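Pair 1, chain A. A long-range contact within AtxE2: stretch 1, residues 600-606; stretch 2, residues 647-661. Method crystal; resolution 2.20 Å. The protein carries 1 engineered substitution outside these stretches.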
# COMPACT_ATOMS: atom_id res chain seq x y z
N THR A 600 7.16 -28.11 4.13
CA THR A 600 5.89 -27.48 3.85
C THR A 600 5.70 -27.17 2.36
O THR A 600 6.52 -26.51 1.79
CB THR A 600 5.82 -26.16 4.60
OG1 THR A 600 5.97 -26.41 6.00
CG2 THR A 600 4.47 -25.47 4.40
N PRO A 601 4.59 -27.56 1.77
CA PRO A 601 4.23 -27.16 0.40
C PRO A 601 4.24 -25.67 0.24
O PRO A 601 3.63 -24.96 1.02
CB PRO A 601 2.82 -27.70 0.24
CG PRO A 601 2.74 -28.88 1.18
CD PRO A 601 3.54 -28.44 2.38
N LEU A 602 4.95 -25.20 -0.78
CA LEU A 602 5.08 -23.78 -1.03
C LEU A 602 4.80 -23.47 -2.51
O LEU A 602 5.43 -24.06 -3.43
CB LEU A 602 6.48 -23.37 -0.72
CG LEU A 602 6.84 -21.93 -1.04
CD1 LEU A 602 6.00 -20.98 -0.22
CD2 LEU A 602 8.32 -21.65 -0.83
N LEU A 603 3.86 -22.57 -2.71
CA LEU A 603 3.56 -22.01 -3.99
C LEU A 603 4.10 -20.60 -4.09
O LEU A 603 3.78 -19.78 -3.23
CB LEU A 603 2.08 -22.00 -4.22
CG LEU A 603 1.62 -21.32 -5.50
CD1 LEU A 603 2.02 -22.10 -6.71
CD2 LEU A 603 0.11 -21.26 -5.49
N ILE A 604 4.88 -20.31 -5.14
CA ILE A 604 5.39 -18.94 -5.37
C ILE A 604 4.75 -18.37 -6.64
O ILE A 604 4.88 -18.94 -7.73
CB ILE A 604 6.93 -18.94 -5.53
CG1 ILE A 604 7.61 -19.65 -4.34
CG2 ILE A 604 7.49 -17.55 -5.63
CD1 ILE A 604 9.00 -20.16 -4.66
N GLN A 605 4.08 -17.24 -6.51
CA GLN A 605 3.38 -16.65 -7.64
C GLN A 605 4.07 -15.36 -7.91
O GLN A 605 3.71 -14.30 -7.34
CB GLN A 605 1.91 -16.46 -7.30
CG GLN A 605 1.19 -17.79 -7.14
CD GLN A 605 -0.27 -17.76 -7.52
OE1 GLN A 605 -0.60 -17.78 -8.73
NE2 GLN A 605 -1.16 -17.80 -6.52
N SER A 606 5.12 -15.42 -8.73
CA SER A 606 6.04 -14.30 -8.87
C SER A 606 5.83 -13.48 -10.14
O SER A 606 5.52 -14.01 -11.19
CB SER A 606 7.48 -14.85 -8.88
OG SER A 606 8.45 -13.83 -8.91
N LEU A 647 -6.73 -12.11 -10.79
CA LEU A 647 -7.76 -13.11 -10.66
C LEU A 647 -7.20 -14.51 -10.66
O LEU A 647 -7.66 -15.38 -9.94
CB LEU A 647 -8.80 -12.94 -11.79
CG LEU A 647 -9.92 -13.99 -11.78
CD1 LEU A 647 -10.67 -13.96 -10.48
CD2 LEU A 647 -10.92 -13.76 -12.93
N ALA A 648 -6.19 -14.75 -11.50
CA ALA A 648 -5.56 -16.05 -11.62
C ALA A 648 -4.77 -16.36 -10.35
O ALA A 648 -4.79 -17.46 -9.89
CB ALA A 648 -4.65 -16.04 -12.81
N VAL A 649 -4.15 -15.36 -9.76
CA VAL A 649 -3.49 -15.53 -8.48
C VAL A 649 -4.50 -15.92 -7.36
O VAL A 649 -4.30 -16.90 -6.65
CB VAL A 649 -2.77 -14.24 -8.10
CG1 VAL A 649 -2.27 -14.28 -6.64
CG2 VAL A 649 -1.56 -14.07 -9.00
N TYR A 650 -5.58 -15.14 -7.25
CA TYR A 650 -6.68 -15.45 -6.33
C TYR A 650 -7.11 -16.89 -6.46
O TYR A 650 -7.19 -17.63 -5.47
CB TYR A 650 -7.91 -14.61 -6.61
CG TYR A 650 -7.90 -13.15 -6.20
CD1 TYR A 650 -6.87 -12.57 -5.44
CD2 TYR A 650 -8.97 -12.34 -6.54
CE1 TYR A 650 -6.90 -11.21 -5.09
CE2 TYR A 650 -9.04 -11.01 -6.14
CZ TYR A 650 -8.03 -10.45 -5.41
OH TYR A 650 -8.19 -9.16 -5.04
N ASN A 651 -7.39 -17.32 -7.68
CA ASN A 651 -7.96 -18.66 -7.90
C ASN A 651 -6.98 -19.78 -7.62
O ASN A 651 -7.36 -20.80 -7.06
CB ASN A 651 -8.45 -18.81 -9.31
CG ASN A 651 -9.80 -18.16 -9.50
OD1 ASN A 651 -10.63 -18.22 -8.63
ND2 ASN A 651 -10.03 -17.56 -10.63
N ARG A 652 -5.72 -19.60 -8.00
CA ARG A 652 -4.78 -20.63 -7.74
C ARG A 652 -4.46 -20.73 -6.24
O ARG A 652 -4.13 -21.80 -5.72
CB ARG A 652 -3.51 -20.39 -8.56
CG ARG A 652 -2.58 -21.59 -8.55
CD ARG A 652 -1.31 -21.28 -9.35
NE ARG A 652 -1.50 -21.37 -10.81
CZ ARG A 652 -1.57 -20.33 -11.64
NH1 ARG A 652 -1.55 -19.14 -11.20
NH2 ARG A 652 -1.72 -20.54 -12.93
N THR A 653 -4.45 -19.60 -5.56
CA THR A 653 -4.15 -19.62 -4.17
C THR A 653 -5.29 -20.32 -3.38
O THR A 653 -5.02 -21.10 -2.49
CB THR A 653 -3.94 -18.21 -3.65
OG1 THR A 653 -2.64 -17.81 -4.04
CG2 THR A 653 -4.01 -18.18 -2.14
N ILE A 654 -6.54 -20.08 -3.77
CA ILE A 654 -7.67 -20.82 -3.18
C ILE A 654 -7.55 -22.29 -3.51
O ILE A 654 -7.71 -23.14 -2.62
CB ILE A 654 -9.00 -20.27 -3.64
CG1 ILE A 654 -9.21 -18.91 -3.01
CG2 ILE A 654 -10.16 -21.15 -3.23
CD1 ILE A 654 -10.32 -18.12 -3.65
N ASP A 655 -7.25 -22.63 -4.75
CA ASP A 655 -7.16 -24.02 -5.11
C ASP A 655 -6.05 -24.69 -4.29
O ASP A 655 -6.16 -25.85 -3.88
CB ASP A 655 -6.80 -24.21 -6.58
CG ASP A 655 -7.90 -23.81 -7.56
OD1 ASP A 655 -9.04 -23.53 -7.14
OD2 ASP A 655 -7.62 -23.73 -8.78
N TRP A 656 -4.96 -23.98 -4.11
CA TRP A 656 -3.81 -24.56 -3.44
C TRP A 656 -4.18 -24.92 -2.01
O TRP A 656 -3.88 -26.03 -1.56
CB TRP A 656 -2.67 -23.58 -3.45
CG TRP A 656 -1.42 -23.96 -2.80
CD1 TRP A 656 -0.98 -23.51 -1.60
CD2 TRP A 656 -0.36 -24.71 -3.35
NE1 TRP A 656 0.27 -23.98 -1.33
CE2 TRP A 656 0.68 -24.73 -2.39
CE3 TRP A 656 -0.19 -25.42 -4.53
CZ2 TRP A 656 1.85 -25.43 -2.57
CZ3 TRP A 656 1.02 -26.09 -4.73
CH2 TRP A 656 2.03 -26.05 -3.79
N PHE A 657 -4.74 -23.96 -1.28
CA PHE A 657 -5.15 -24.24 0.09
C PHE A 657 -6.29 -25.28 0.21
O PHE A 657 -6.25 -26.13 1.10
CB PHE A 657 -5.48 -22.97 0.82
CG PHE A 657 -4.27 -22.15 1.20
CD1 PHE A 657 -3.23 -22.72 1.85
CD2 PHE A 657 -4.16 -20.85 0.81
CE1 PHE A 657 -2.10 -21.99 2.15
CE2 PHE A 657 -3.05 -20.09 1.12
CZ PHE A 657 -2.03 -20.65 1.82
N ARG A 658 -7.23 -25.29 -0.71
CA ARG A 658 -8.23 -26.37 -0.72
C ARG A 658 -7.60 -27.73 -0.92
O ARG A 658 -8.01 -28.71 -0.29
CB ARG A 658 -9.28 -26.17 -1.79
CG ARG A 658 -10.21 -25.03 -1.50
CD ARG A 658 -11.32 -24.89 -2.56
NE ARG A 658 -12.31 -25.93 -2.38
CZ ARG A 658 -12.79 -26.74 -3.32
NH1 ARG A 658 -12.47 -26.62 -4.61
NH2 ARG A 658 -13.67 -27.66 -2.95
N PHE A 659 -6.57 -27.80 -1.77
CA PHE A 659 -5.91 -29.04 -2.06
C PHE A 659 -5.15 -29.54 -0.82
O PHE A 659 -5.33 -30.69 -0.43
CB PHE A 659 -4.98 -28.93 -3.30
CG PHE A 659 -4.21 -30.20 -3.65
CD1 PHE A 659 -4.77 -31.17 -4.42
CD2 PHE A 659 -2.94 -30.40 -3.17
CE1 PHE A 659 -4.07 -32.34 -4.69
CE2 PHE A 659 -2.23 -31.53 -3.47
CZ PHE A 659 -2.79 -32.50 -4.23
N TRP A 660 -4.30 -28.71 -0.23
CA TRP A 660 -3.45 -29.18 0.81
C TRP A 660 -4.09 -29.18 2.15
O TRP A 660 -3.72 -30.01 2.97
CB TRP A 660 -2.22 -28.34 0.93
CG TRP A 660 -1.34 -28.42 -0.29
CD1 TRP A 660 -1.21 -27.47 -1.26
CD2 TRP A 660 -0.45 -29.47 -0.61
NE1 TRP A 660 -0.25 -27.87 -2.17
CE2 TRP A 660 0.22 -29.10 -1.80
CE3 TRP A 660 -0.15 -30.70 -0.02
CZ2 TRP A 660 1.15 -29.91 -2.39
CZ3 TRP A 660 0.77 -31.52 -0.61
CH2 TRP A 660 1.42 -31.11 -1.81
N LEU A 661 -5.02 -28.26 2.41
CA LEU A 661 -5.64 -28.18 3.73
C LEU A 661 -7.01 -28.80 3.83
O LEU A 661 -7.42 -29.06 4.93
CB LEU A 661 -5.75 -26.75 4.23
CG LEU A 661 -4.47 -25.94 4.25
CD1 LEU A 661 -4.77 -24.52 4.70
CD2 LEU A 661 -3.37 -26.50 5.11

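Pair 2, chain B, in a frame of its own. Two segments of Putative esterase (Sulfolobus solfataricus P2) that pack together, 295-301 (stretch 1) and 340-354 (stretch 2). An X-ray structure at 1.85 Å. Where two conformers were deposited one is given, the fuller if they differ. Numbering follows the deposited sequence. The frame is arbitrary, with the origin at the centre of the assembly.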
# COMPACT_ATOMS: atom_id res chain seq x y z
N VAL B 295 8.08 20.24 2.43
CA VAL B 295 7.23 19.55 3.39
C VAL B 295 8.16 18.71 4.30
O VAL B 295 9.03 18.01 3.78
CB VAL B 295 6.23 18.62 2.61
CG1 VAL B 295 5.56 17.62 3.50
CG2 VAL B 295 5.18 19.47 1.83
N PRO B 296 7.99 18.80 5.64
CA PRO B 296 8.68 17.88 6.55
C PRO B 296 8.41 16.44 6.14
O PRO B 296 7.25 16.06 5.92
CB PRO B 296 8.03 18.17 7.90
CG PRO B 296 7.63 19.55 7.80
CD PRO B 296 7.16 19.74 6.39
N THR B 297 9.48 15.66 6.07
CA THR B 297 9.44 14.28 5.58
C THR B 297 10.20 13.30 6.48
O THR B 297 11.28 13.62 6.98
CB THR B 297 10.00 14.19 4.11
OG1 THR B 297 9.23 15.05 3.25
CG2 THR B 297 9.98 12.76 3.57
N ILE B 298 9.60 12.14 6.72
CA ILE B 298 10.30 11.01 7.35
C ILE B 298 10.24 9.84 6.35
O ILE B 298 9.19 9.57 5.77
CB ILE B 298 9.77 10.67 8.79
CG1 ILE B 298 10.68 9.64 9.48
CG2 ILE B 298 8.27 10.25 8.75
CD1 ILE B 298 10.34 9.45 10.91
N ALA B 299 11.39 9.19 6.13
CA ALA B 299 11.50 8.10 5.16
C ALA B 299 12.14 6.92 5.83
O ALA B 299 13.19 7.03 6.43
CB ALA B 299 12.31 8.54 3.92
N PHE B 300 11.45 5.79 5.78
CA PHE B 300 11.99 4.52 6.29
C PHE B 300 12.48 3.66 5.11
O PHE B 300 11.78 3.54 4.11
CB PHE B 300 10.93 3.75 7.06
CG PHE B 300 10.48 4.43 8.32
CD1 PHE B 300 9.56 5.46 8.27
CD2 PHE B 300 10.93 4.00 9.57
CE1 PHE B 300 9.13 6.07 9.42
CE2 PHE B 300 10.49 4.60 10.73
CZ PHE B 300 9.58 5.62 10.66
N VAL B 301 13.67 3.08 5.25
CA VAL B 301 14.23 2.26 4.17
C VAL B 301 14.74 0.91 4.70
O VAL B 301 15.56 0.85 5.60
CB VAL B 301 15.30 3.06 3.35
CG1 VAL B 301 16.58 3.33 4.16
CG2 VAL B 301 15.62 2.36 2.05
N LYS B 340 7.94 -1.23 17.42
CA LYS B 340 9.07 -0.47 17.92
C LYS B 340 9.82 0.30 16.84
O LYS B 340 10.17 1.45 17.04
CB LYS B 340 10.08 -1.41 18.63
CG LYS B 340 11.44 -0.78 18.95
CD LYS B 340 12.37 -1.75 19.74
CE LYS B 340 12.87 -3.01 18.92
NZ LYS B 340 14.11 -2.87 18.03
N ASP B 341 10.09 -0.36 15.72
CA ASP B 341 11.00 0.17 14.72
C ASP B 341 10.37 1.10 13.71
O ASP B 341 11.10 1.90 13.13
CB ASP B 341 11.65 -0.97 13.92
CG ASP B 341 12.47 -1.93 14.79
OD1 ASP B 341 13.01 -1.50 15.83
OD2 ASP B 341 12.59 -3.12 14.44
N VAL B 342 9.07 0.94 13.46
CA VAL B 342 8.35 1.78 12.48
C VAL B 342 7.20 2.58 13.10
O VAL B 342 7.20 3.79 13.12
CB VAL B 342 7.86 0.96 11.26
CG1 VAL B 342 7.12 1.83 10.24
CG2 VAL B 342 9.02 0.19 10.60
N ASN B 343 6.22 1.88 13.64
CA ASN B 343 4.96 2.51 14.02
C ASN B 343 5.07 3.55 15.12
O ASN B 343 4.57 4.68 14.93
CB ASN B 343 3.86 1.43 14.30
CG ASN B 343 3.59 0.54 13.10
OD1 ASN B 343 3.91 0.90 11.96
ND2 ASN B 343 3.04 -0.64 13.35
N SER B 344 5.75 3.22 16.22
CA SER B 344 6.02 4.18 17.29
C SER B 344 6.91 5.32 16.84
O SER B 344 6.80 6.41 17.37
CB SER B 344 6.66 3.49 18.49
OG SER B 344 7.93 2.93 18.14
N VAL B 345 7.78 5.09 15.86
CA VAL B 345 8.69 6.14 15.38
C VAL B 345 7.90 7.13 14.51
O VAL B 345 8.09 8.34 14.61
CB VAL B 345 9.90 5.54 14.58
CG1 VAL B 345 10.81 6.68 14.05
CG2 VAL B 345 10.66 4.55 15.45
N VAL B 346 6.98 6.63 13.68
CA VAL B 346 6.09 7.51 12.93
C VAL B 346 5.22 8.37 13.90
O VAL B 346 5.12 9.60 13.74
CB VAL B 346 5.18 6.73 11.95
CG1 VAL B 346 4.09 7.71 11.37
CG2 VAL B 346 5.97 6.05 10.83
N LEU B 347 4.66 7.76 14.93
CA LEU B 347 3.87 8.49 15.92
C LEU B 347 4.69 9.59 16.59
O LEU B 347 4.22 10.69 16.76
CB LEU B 347 3.34 7.55 17.01
CG LEU B 347 2.36 8.10 18.06
CD1 LEU B 347 1.09 8.55 17.38
CD2 LEU B 347 2.08 7.06 19.20
N LYS B 348 5.92 9.27 16.97
CA LYS B 348 6.77 10.24 17.64
C LYS B 348 7.08 11.39 16.69
O LYS B 348 7.10 12.56 17.09
CB LYS B 348 8.04 9.55 18.13
CG LYS B 348 9.01 10.47 18.79
CD LYS B 348 10.25 9.69 19.24
N TRP B 349 7.38 11.06 15.44
CA TRP B 349 7.64 12.07 14.43
C TRP B 349 6.42 12.99 14.26
O TRP B 349 6.57 14.21 14.22
CB TRP B 349 7.99 11.41 13.09
CG TRP B 349 8.28 12.39 12.02
CD1 TRP B 349 9.45 13.00 11.79
CD2 TRP B 349 7.36 12.88 11.04
NE1 TRP B 349 9.34 13.84 10.72
CE2 TRP B 349 8.06 13.76 10.22
CE3 TRP B 349 6.03 12.59 10.74
CZ2 TRP B 349 7.46 14.43 9.13
CZ3 TRP B 349 5.42 13.26 9.67
CH2 TRP B 349 6.14 14.14 8.87
N LEU B 350 5.22 12.41 14.15
CA LEU B 350 3.99 13.20 14.09
C LEU B 350 3.82 14.13 15.30
O LEU B 350 3.38 15.26 15.15
CB LEU B 350 2.74 12.33 13.94
CG LEU B 350 2.56 11.61 12.62
CD1 LEU B 350 1.53 10.46 12.74
CD2 LEU B 350 2.21 12.61 11.50
N SER B 351 4.18 13.66 16.49
CA SER B 351 4.04 14.46 17.71
C SER B 351 5.00 15.66 17.69
O SER B 351 4.75 16.67 18.35
CB SER B 351 4.32 13.59 18.94
OG SER B 351 5.72 13.43 19.18
N GLN B 352 6.10 15.53 16.95
CA GLN B 352 7.08 16.60 16.80
C GLN B 352 6.65 17.66 15.83
O GLN B 352 7.25 18.73 15.78
CB GLN B 352 8.42 16.03 16.34
CG GLN B 352 9.08 15.24 17.42
CD GLN B 352 10.24 14.34 16.95
OE1 GLN B 352 10.48 14.12 15.75
NE2 GLN B 352 10.94 13.80 17.92
N GLN B 353 5.63 17.36 15.02
CA GLN B 353 5.15 18.31 14.06
C GLN B 353 4.11 19.24 14.72
O GLN B 353 3.92 20.34 14.24
CB GLN B 353 4.52 17.62 12.85
CG GLN B 353 5.33 16.54 12.23
CD GLN B 353 6.71 16.97 11.83
OE1 GLN B 353 6.87 17.90 11.04
NE2 GLN B 353 7.72 16.28 12.33
N ARG B 354 3.46 18.75 15.79
CA ARG B 354 2.36 19.45 16.50
C ARG B 354 2.89 20.38 17.61
O ARG B 354 3.93 21.05 17.46
CB ARG B 354 1.36 18.44 17.11
O HOH W 1 11.53 15.34 9.01

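In both pairs a β-strand segment packs against a helix running almost exactly antiparallel to it, at 177° in pair 1 and 171° in pair 2, with axes 10.2 and 10.1 Å apart at closest approach. The central residues superpose with an RMSD of 0.5 Å, and the buried areas are similar, 451 and 416 Å². Two alternate strand positions, and the proline just before the strand, direct their CA-to-CB bonds toward the helix: Pro A601, Leu A603 and Gln A605 match Pro B296, Ile B298 and Phe B300.

Both helices place a tryptophan at the matching position, Trp A656 in pair 1 and Trp B349 in pair 2, with chi1 t in both. An aliphatic residue lies over one face of the indole. In pair 1, Leu A603 CB sits 3.7 Å from the centroid of the six-membered ring of Trp A656; in pair 2, the β-branched Ile B298 places CB 3.7 Å from the centroid of the five-membered ring of Trp B349, with Ile B298 CG2 3.6 Å from Trp B349 CD2. The matching prolines pack beside the same indoles, Pro A601 CB 3.7 Å from Trp A656 CZ2 and Pro B296 CB 4.0 Å from Trp B349 CZ2. In pair 2 a water also links the segments, accepting from Trp B349 NE1 and donating to Thr B297 O.

Four residues further on, the solutions diverge. Trp A660 offers Pro A601 a ring face, and Pro A601 CG lies 3.6 Å from the centroid of its six-membered ring. The matching Gln B353 instead brings OE1 to 3.4 Å from Pro B296 CB, while Gln B353 NE2 turns back to donate to Trp B349 O at 3.0 Å.

The strongest contrast lies at the third position pointing toward the helix. Gln A605 meets the helix through polar groups: its OE1 accepts a hydrogen bond from Arg A652 NH1 at 3.0 Å, and its NE2 donates to Val A649 O at 3.3 Å and lies 2.9 Å from Thr A653 OG1. The amide thus engages the helix through both its oxygen and its nitrogen. Phe B300 fills the equivalent space with a ring. Its side-chain contacts are with valines, though the ring also lies near the backbone oxygens of Asp B341 and Val B342. Val B345 and Val B346 match Arg A652 and Thr A653, bringing Val B345 CG1 to 3.8 Å from Phe B300 CZ and Val B346 CG2 to 3.5 Å from Phe B300 CE1. Val A649 accepts through its backbone O; opposite the matching Val B342, Phe B300 has no side-chain donor, and no direct hydrogen bond joins the stretches in pair 2.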